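Local coordinates for C2 toxin component I (Clostridium botulinum, PDB 2J3X), which acts as the enzymatic component of the binary C2 toxin, an ADP-ribosyltransferase that probably modifies actin in the cells it enters, at residues F314-K317 with I322-D325; N330-K335 with R361-R366; S408-N411 with K415-Q418. The protein carries 2 engineered substitutions. One frame throughout, in Å; residues are numbered along the deposited sequence.

Interaction 1: residues F314-K317 with I322-D325; sequences FDKK and IIAD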
loop_
_atom_site.group_PDB
_atom_site.type_symbol
_atom_site.label_atom_id
_atom_site.label_comp_id
_atom_site.label_asym_id
_atom_site.label_seq_id
_atom_site.Cartn_x
_atom_site.Cartn_y
_atom_site.Cartn_z
ATOM N N PHE A 314 -5.844 -8.892 16.812
ATOM C CA PHE A 314 -6.523 -7.603 16.789
ATOM C C PHE A 314 -8.042 -7.671 16.812
ATOM O O PHE A 314 -8.728 -6.633 16.690
ATOM C CB PHE A 314 -6.077 -6.845 15.502
ATOM C CG PHE A 314 -4.668 -6.323 15.536
ATOM C CD1 PHE A 314 -4.331 -5.207 16.338
ATOM C CD2 PHE A 314 -3.696 -6.908 14.739
ATOM C CE1 PHE A 314 -3.032 -4.688 16.352
ATOM C CE2 PHE A 314 -2.386 -6.393 14.743
ATOM C CZ PHE A 314 -2.080 -5.242 15.552
ATOM N N ASP A 315 -8.589 -8.885 16.914
ATOM C CA ASP A 315 -10.031 -9.047 16.888
ATOM C C ASP A 315 -10.589 -9.332 18.270
ATOM O O ASP A 315 -9.913 -9.999 19.060
ATOM C CB ASP A 315 -10.356 -10.215 15.980
ATOM C CG ASP A 315 -10.131 -9.850 14.506
ATOM O OD1 ASP A 315 -10.822 -8.913 14.057
ATOM O OD2 ASP A 315 -9.244 -10.448 13.891
ATOM N N LYS A 316 -11.820 -8.871 18.488
ATOM C CA LYS A 316 -12.553 -9.159 19.733
ATOM C C LYS A 316 -13.988 -9.588 19.364
ATOM O O LYS A 316 -14.434 -9.400 18.219
ATOM C CB LYS A 316 -12.542 -7.931 20.653
ATOM C CG LYS A 316 -13.282 -6.736 20.082
ATOM C CD LYS A 316 -13.276 -5.480 20.977
ATOM C CE LYS A 316 -14.279 -4.449 20.402
ATOM N NZ LYS A 316 -14.569 -3.238 21.293
ATOM N N LYS A 317 -14.681 -10.201 20.320
ATOM C CA LYS A 317 -16.115 -10.555 20.167
ATOM C C LYS A 317 -17.046 -9.505 20.754
ATOM O O LYS A 317 -16.850 -9.059 21.879
ATOM C CB LYS A 317 -16.426 -11.879 20.845
ATOM C CG LYS A 317 -15.557 -13.035 20.407
ATOM C CD LYS A 317 -16.237 -14.381 20.655
ATOM C CE LYS A 317 -17.281 -14.684 19.609
ATOM N NZ LYS A 317 -17.378 -16.149 19.373
ATOM N N ILE A 322 -17.489 -10.878 15.607
ATOM C CA ILE A 322 -16.046 -10.593 15.641
ATOM C C ILE A 322 -15.816 -9.247 14.968
ATOM O O ILE A 322 -16.213 -9.070 13.808
ATOM C CB ILE A 322 -15.225 -11.647 14.857
ATOM C CG1 ILE A 322 -15.507 -13.081 15.342
ATOM C CG2 ILE A 322 -13.715 -11.355 14.956
ATOM C CD1 ILE A 322 -15.697 -13.203 16.813
ATOM N N ILE A 323 -15.193 -8.300 15.674
ATOM C CA ILE A 323 -14.857 -7.020 15.071
ATOM C C ILE A 323 -13.452 -6.613 15.507
ATOM O O ILE A 323 -12.896 -7.149 16.469
ATOM C CB ILE A 323 -15.798 -5.873 15.488
ATOM C CG1 ILE A 323 -15.880 -5.756 17.037
ATOM C CG2 ILE A 323 -17.166 -5.953 14.731
ATOM C CD1 ILE A 323 -16.349 -4.315 17.518
ATOM N N ALA A 324 -12.890 -5.657 14.798
ATOM C CA ALA A 324 -11.584 -5.130 15.198
ATOM C C ALA A 324 -11.639 -4.483 16.580
ATOM O O ALA A 324 -12.599 -3.740 16.923
ATOM C CB ALA A 324 -11.117 -4.099 14.182
ATOM N N ASP A 325 -10.579 -4.701 17.339
ATOM C CA ASP A 325 -10.348 -4.012 18.595
ATOM C C ASP A 325 -9.564 -2.752 18.271
ATOM O O ASP A 325 -8.366 -2.809 18.086
ATOM C CB ASP A 325 -9.486 -4.918 19.451
ATOM C CG ASP A 325 -9.306 -4.411 20.850
ATOM O OD1 ASP A 325 -9.146 -3.192 21.036
ATOM O OD2 ASP A 325 -9.294 -5.278 21.758
HETATM O O HOH W 1 -12.925 -1.613 19.257
#
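Lys316 and Ile323 face each other as the hydrogen-bonded pair of an antiparallel hairpin: Lys316 N reaches Ile323 O at 2.9 Å, and Ile323 N returns a bond to Lys316 O, also 2.9 Å. Both run close to the line of the accepting C=O. A third bond, Asp325 N to Phe314 O at 2.8 Å, closes the open end and is nearly straight at hydrogen (173°). Beyond the backbone, the extended Lys316 chain crosses Ile323 at a slant, its CE 3.6 Å from Ile323 CD1. There a water accepts from Lys316 NZ (3.1 Å) and donates to Ala324 O (3.2 Å), tying the ammonium to the opposite strand. On the other face Ile322, with CG1 beside its backbone N (chi1 -55°), sets CD1 against the bent Lys317 chain, 3.5 Å from CE. Asp315 CB lies 3.7 Å from Ile322 CG2, the two side chains crossing at about a right angle, while Asp315 OD1 is hydrogen-bonded to Thr417 OG1. Asp325 is the N-cap of helix 326-336 and also forms a salt bridge with Lys328. The hairpin is thus a small two-stranded unit at the surface, with Phe314 and Ala324 set against both strand 414-426 and the helix that follows.

Interaction 2: residues N330-K335 with R361-R366; sequences NEFIDK and RRFIFR. Engineered in segment 361-366: Arg361 (natural residue Ser).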
loop_
_atom_site.group_PDB
_atom_site.type_symbol
_atom_site.label_atom_id
_atom_site.label_comp_id
_atom_site.label_asym_id
_atom_site.label_seq_id
_atom_site.Cartn_x
_atom_site.Cartn_y
_atom_site.Cartn_z
ATOM N N ASN A 330 -4.870 1.085 17.397
ATOM C CA ASN A 330 -4.269 2.404 17.646
ATOM C C ASN A 330 -2.987 2.335 18.419
ATOM O O ASN A 330 -2.022 3.073 18.109
ATOM C CB ASN A 330 -5.251 3.381 18.318
ATOM C CG ASN A 330 -6.440 3.748 17.405
ATOM O OD1 ASN A 330 -6.335 3.745 16.176
ATOM N ND2 ASN A 330 -7.587 4.057 18.024
ATOM N N GLU A 331 -2.953 1.450 19.425
ATOM C CA GLU A 331 -1.747 1.291 20.195
ATOM C C GLU A 331 -0.599 0.849 19.292
ATOM O O GLU A 331 0.506 1.386 19.358
ATOM C CB GLU A 331 -1.967 0.240 21.295
ATOM C CG GLU A 331 -2.837 0.804 22.434
ATOM C CD GLU A 331 -3.496 -0.299 23.258
ATOM O OE1 GLU A 331 -3.155 -1.491 23.052
ATOM O OE2 GLU A 331 -4.359 0.053 24.105
ATOM N N PHE A 332 -0.865 -0.172 18.491
ATOM C CA PHE A 332 0.179 -0.748 17.647
ATOM C C PHE A 332 0.674 0.262 16.593
ATOM O O PHE A 332 1.874 0.374 16.374
ATOM C CB PHE A 332 -0.333 -2.037 16.943
ATOM C CG PHE A 332 0.709 -2.691 16.088
ATOM C CD1 PHE A 332 1.629 -3.587 16.672
ATOM C CD2 PHE A 332 0.767 -2.441 14.696
ATOM C CE1 PHE A 332 2.615 -4.199 15.909
ATOM C CE2 PHE A 332 1.769 -3.070 13.899
ATOM C CZ PHE A 332 2.721 -3.911 14.503
ATOM N N ILE A 333 -0.267 0.955 15.954
ATOM C CA ILE A 333 0.083 1.934 14.910
ATOM C C ILE A 333 0.899 3.056 15.537
ATOM O O ILE A 333 1.956 3.453 14.985
ATOM C CB ILE A 333 -1.178 2.457 14.225
ATOM C CG1 ILE A 333 -1.813 1.316 13.414
ATOM C CG2 ILE A 333 -0.865 3.718 13.328
ATOM C CD1 ILE A 333 -3.319 1.503 13.066
ATOM N N ASP A 334 0.467 3.526 16.711
ATOM C CA ASP A 334 1.167 4.668 17.344
ATOM C C ASP A 334 2.583 4.299 17.774
ATOM O O ASP A 334 3.550 5.087 17.630
ATOM C CB ASP A 334 0.361 5.208 18.520
ATOM C CG ASP A 334 -0.859 6.003 18.063
ATOM O OD1 ASP A 334 -1.120 6.108 16.838
ATOM O OD2 ASP A 334 -1.558 6.500 18.944
ATOM N N LYS A 335 2.724 3.086 18.303
ATOM C CA LYS A 335 4.039 2.633 18.731
ATOM C C LYS A 335 4.992 2.376 17.570
ATOM O O LYS A 335 6.183 2.750 17.609
ATOM C CB LYS A 335 3.918 1.361 19.582
ATOM C CG LYS A 335 5.276 0.801 19.955
ATOM C CD LYS A 335 5.142 -0.350 20.887
ATOM C CE LYS A 335 6.526 -0.931 21.095
ATOM N NZ LYS A 335 6.496 -2.141 22.024
ATOM N N ARG A 361 -1.179 -15.033 9.115
ATOM C CA ARG A 361 -0.222 -14.167 9.812
ATOM C C ARG A 361 -0.694 -12.722 9.650
ATOM O O ARG A 361 -0.923 -12.277 8.512
ATOM C CB ARG A 361 1.160 -14.339 9.206
ATOM C CG ARG A 361 1.681 -15.788 9.412
ATOM C CD ARG A 361 3.101 -15.788 9.003
ATOM N NE ARG A 361 3.722 -17.102 9.115
ATOM C CZ ARG A 361 4.987 -17.333 8.774
ATOM N NH1 ARG A 361 5.732 -16.335 8.313
ATOM N NH2 ARG A 361 5.493 -18.561 8.880
ATOM N N ARG A 362 -0.848 -12.009 10.772
ATOM C CA ARG A 362 -1.552 -10.688 10.792
ATOM C C ARG A 362 -0.657 -9.508 10.411
ATOM O O ARG A 362 -1.161 -8.396 10.176
ATOM C CB ARG A 362 -2.099 -10.456 12.232
ATOM C CG ARG A 362 -3.160 -11.485 12.614
ATOM C CD ARG A 362 -3.436 -11.376 14.117
ATOM N NE ARG A 362 -4.546 -12.269 14.507
ATOM C CZ ARG A 362 -4.424 -13.569 14.760
ATOM N NH1 ARG A 362 -3.267 -14.192 14.669
ATOM N NH2 ARG A 362 -5.487 -14.243 15.128
ATOM N N PHE A 363 0.659 -9.710 10.415
ATOM C CA PHE A 363 1.564 -8.547 10.267
ATOM C C PHE A 363 2.188 -8.605 8.864
ATOM O O PHE A 363 3.089 -9.393 8.604
ATOM C CB PHE A 363 2.612 -8.507 11.396
ATOM C CG PHE A 363 1.977 -8.443 12.776
ATOM C CD1 PHE A 363 1.615 -9.628 13.453
ATOM C CD2 PHE A 363 1.711 -7.224 13.369
ATOM C CE1 PHE A 363 1.004 -9.599 14.719
ATOM C CE2 PHE A 363 1.088 -7.152 14.670
ATOM C CZ PHE A 363 0.736 -8.375 15.360
ATOM N N ILE A 364 1.654 -7.779 7.958
ATOM C CA ILE A 364 2.018 -7.901 6.546
ATOM C C ILE A 364 3.025 -6.800 6.233
ATOM O O ILE A 364 2.637 -5.667 6.099
ATOM C CB ILE A 364 0.787 -7.689 5.660
ATOM C CG1 ILE A 364 -0.392 -8.614 6.036
ATOM C CG2 ILE A 364 1.192 -7.783 4.151
ATOM C CD1 ILE A 364 -1.799 -8.014 5.672
ATOM N N PHE A 365 4.301 -7.141 6.099
ATOM C CA PHE A 365 5.294 -6.149 5.697
ATOM C C PHE A 365 5.172 -5.918 4.214
ATOM O O PHE A 365 5.258 -6.869 3.434
ATOM C CB PHE A 365 6.708 -6.527 6.018
ATOM C CG PHE A 365 7.060 -6.271 7.467
ATOM C CD1 PHE A 365 7.467 -5.017 7.885
ATOM C CD2 PHE A 365 6.918 -7.290 8.398
ATOM C CE1 PHE A 365 7.811 -4.778 9.245
ATOM C CE2 PHE A 365 7.254 -7.049 9.762
ATOM C CZ PHE A 365 7.688 -5.781 10.160
ATOM N N ARG A 366 4.888 -4.656 3.874
ATOM C CA ARG A 366 4.783 -4.222 2.464
ATOM C C ARG A 366 6.099 -3.451 2.257
ATOM O O ARG A 366 6.216 -2.270 2.566
ATOM C CB ARG A 366 3.482 -3.379 2.308
ATOM C CG ARG A 366 3.352 -2.826 0.833
ATOM C CD ARG A 366 1.981 -2.275 0.587
ATOM N NE ARG A 366 1.921 -1.714 -0.773
ATOM C CZ ARG A 366 1.964 -0.403 -1.062
ATOM N NH1 ARG A 366 2.023 0.499 -0.076
ATOM N NH2 ARG A 366 1.911 -0.008 -2.371
#
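Phe332 and Phe363 carry the whole contact, and it is purely aromatic: no hydrogen bond crosses between the segments, and only 77 Å² is buried between them. Phe363 CE2 lies over one face of the Phe332 ring, 3.5 Å from Phe332 CE1, while Phe332 CE1 approaches the Phe363 ring obliquely. A further close pair is Phe363 CD2 with Phe332 CZ, at 3.6 Å. With ring centroids 5.2 Å apart and planes at 52°, the pair is oblique, neither a stack nor an edge-to-face arrangement. The backbones stay well apart, the CA atoms of Phe332 and Phe363 being 10.8 Å from each other, so the two rings bridge the gap. Each gets there by a different rotation: Phe332 swings CG trans to its backbone N (chi1 -179°), whereas Phe363 keeps CG beside its own N (chi1 -58°).

Further apolar packing encloses the pair. Phe306 meets both rings, edge-to-face with Phe332, while Trp336 stacks on Phe332, and Phe363 also touches Val301 and Val419. The pair thus links helix 326-336 to the mixed five-stranded sheet of the C-terminal ADP-ribosyltransferase exoenzyme family region, where strand 363-369 runs between strands 295-301 and 414-426; Phe332 also touches Ile403 of strand 397-411.

Polar interactions lie away from the ring pair: within the helix, and from the strand to its neighbours. In the helix, Asp334 N bonds to Asn330 O at 2.9 Å and Lys335 N to Glu331 O at 3.0 Å, the i+4 to i bonds of a regular alpha-helix. On the strand, the buried guanidinium of Arg366 is engaged by salt bridges to Asp422 and Asp220, which would probably compensate its charge.

Interaction 3: residues S408-N411 with K415-Q418; sequences SIIN and KMTQ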
loop_
_atom_site.group_PDB
_atom_site.type_symbol
_atom_site.label_atom_id
_atom_site.label_comp_id
_atom_site.label_asym_id
_atom_site.label_seq_id
_atom_site.Cartn_x
_atom_site.Cartn_y
_atom_site.Cartn_z
ATOM N N SER A 408 -8.646 -9.047 6.426
ATOM C CA SER A 408 -8.307 -10.028 5.371
ATOM C C SER A 408 -9.357 -11.146 5.342
ATOM O O SER A 408 -9.885 -11.544 6.403
ATOM C CB SER A 408 -6.949 -10.643 5.610
ATOM O OG SER A 408 -6.513 -11.515 4.547
ATOM N N ILE A 409 -9.668 -11.634 4.144
ATOM C CA ILE A 409 -10.648 -12.703 4.021
ATOM C C ILE A 409 -9.915 -14.000 3.904
ATOM O O ILE A 409 -9.130 -14.182 2.953
ATOM C CB ILE A 409 -11.573 -12.465 2.807
ATOM C CG1 ILE A 409 -12.494 -11.272 3.092
ATOM C CG2 ILE A 409 -12.413 -13.704 2.578
ATOM C CD1 ILE A 409 -12.144 -10.079 2.360
ATOM N N ILE A 410 -10.090 -14.902 4.888
ATOM C CA ILE A 410 -9.231 -16.089 4.984
ATOM C C ILE A 410 -9.949 -17.206 4.260
ATOM O O ILE A 410 -9.328 -17.964 3.505
ATOM C CB ILE A 410 -8.919 -16.505 6.488
ATOM C CG1 ILE A 410 -8.423 -15.290 7.321
ATOM C CG2 ILE A 410 -7.934 -17.634 6.550
ATOM C CD1 ILE A 410 -7.108 -14.614 6.851
ATOM N N ASN A 411 -11.248 -17.319 4.498
ATOM C CA ASN A 411 -12.057 -18.328 3.805
ATOM C C ASN A 411 -13.520 -17.957 3.873
ATOM O O ASN A 411 -13.864 -16.862 4.290
ATOM C CB ASN A 411 -11.777 -19.746 4.352
ATOM C CG ASN A 411 -12.161 -19.896 5.830
ATOM O OD1 ASN A 411 -13.231 -19.462 6.247
ATOM N ND2 ASN A 411 -11.247 -20.447 6.622
ATOM N N LYS A 415 -12.751 -14.189 8.718
ATOM C CA LYS A 415 -12.086 -12.921 8.349
ATOM C C LYS A 415 -11.165 -12.594 9.502
ATOM O O LYS A 415 -11.407 -13.065 10.633
ATOM C CB LYS A 415 -13.116 -11.796 8.267
ATOM C CG LYS A 415 -14.165 -11.943 7.170
ATOM C CD LYS A 415 -14.901 -10.639 6.980
ATOM C CE LYS A 415 -15.849 -10.291 8.112
ATOM N NZ LYS A 415 -16.992 -9.467 7.530
ATOM N N MET A 416 -10.106 -11.813 9.270
ATOM C CA MET A 416 -9.172 -11.535 10.344
ATOM C C MET A 416 -8.691 -10.075 10.208
ATOM O O MET A 416 -8.357 -9.635 9.093
ATOM C CB MET A 416 -8.007 -12.548 10.280
ATOM C CG MET A 416 -7.036 -12.405 11.409
ATOM S SD MET A 416 -5.620 -13.519 11.273
ATOM C CE MET A 416 -6.478 -14.902 10.625
ATOM N N THR A 417 -8.661 -9.345 11.314
ATOM C CA THR A 417 -8.051 -8.007 11.285
ATOM C C THR A 417 -6.544 -8.209 11.184
ATOM O O THR A 417 -5.874 -8.927 11.971
ATOM C CB THR A 417 -8.416 -7.166 12.518
ATOM O OG1 THR A 417 -9.839 -7.019 12.579
ATOM C CG2 THR A 417 -7.810 -5.794 12.426
ATOM N N GLN A 418 -5.999 -7.526 10.192
ATOM C CA GLN A 418 -4.562 -7.582 9.936
ATOM C C GLN A 418 -4.050 -6.183 9.652
ATOM O O GLN A 418 -4.830 -5.247 9.553
ATOM C CB GLN A 418 -4.242 -8.478 8.732
ATOM C CG GLN A 418 -4.960 -9.865 8.829
ATOM C CD GLN A 418 -4.381 -10.910 7.898
ATOM O OE1 GLN A 418 -3.909 -10.601 6.801
ATOM N NE2 GLN A 418 -4.482 -12.181 8.291
#
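Ile410 reaches across to Met416 and Gln418 from a strand that is distorted at this point: Ile410 and Asn411 both face Thr414, a classic beta bulge. Ile410 directs CB toward the partner strand, and its CD1 lies 3.8 Å from Met416 CE and 3.9 Å from Gln418 NE2. Met416 meets it because its chain, extended through chi2, bends at chi3 (-37°) and brings CE to the CG1-CD1 end of Ile410.

Before the bulge the pairing is regular antiparallel. Ser408 N donates to Met416 O at 2.7 Å and Met416 N to Ser408 O at 2.9 Å, the latter in the carbonyl plane. Lys415 CA also approaches Ser408 O, at 3.2 Å, so that one oxygen receives an N-H and a weaker C-H contact. These bonds belong to the beta hairpin of strands 397-411 and 414-426, neighbours in the five-stranded sheet of the ADP-ribosyltransferase exoenzyme family region.

Gln418 lays its amide beside Ser408, with OE1 3.3 Å from Ser408 CB. The polar ends look elsewhere: OE1 bonds to Arg300, NE2 to Ser359 O, and Ser408 OG to Phe62 O. Gln418 NE2 also makes a weak bond to Met416 SD at 3.5 Å, nearly straight (165°), linking side chains two residues apart on the same strand. On the other face Ile409 CG1 only grazes Lys415 CG at 4.5 Å.

Interaction 1 lies at the surface, its centre about 23 Å from the centre of the chain, whereas interactions 2 and 3 are buried, their centres about 13 and 17 Å from that point. Interactions 1 and 3 are both hairpins held by backbone hydrogen bonds, but in interaction 1 lysine chains pack on isoleucines and one water links a lysine to a backbone oxygen, while interaction 3 has a methionine-isoleucine contact and a buried amide. Interaction 2 has no polar component across it. Interactions 2 and 3 share one sheet through neighbouring strands 363-369 and 414-426. Phe314 joins interaction 1 to the aromatic pair, its CE2 3.6 Å from Phe363 CE2, and strand 321-324 leads directly into helix 326-336.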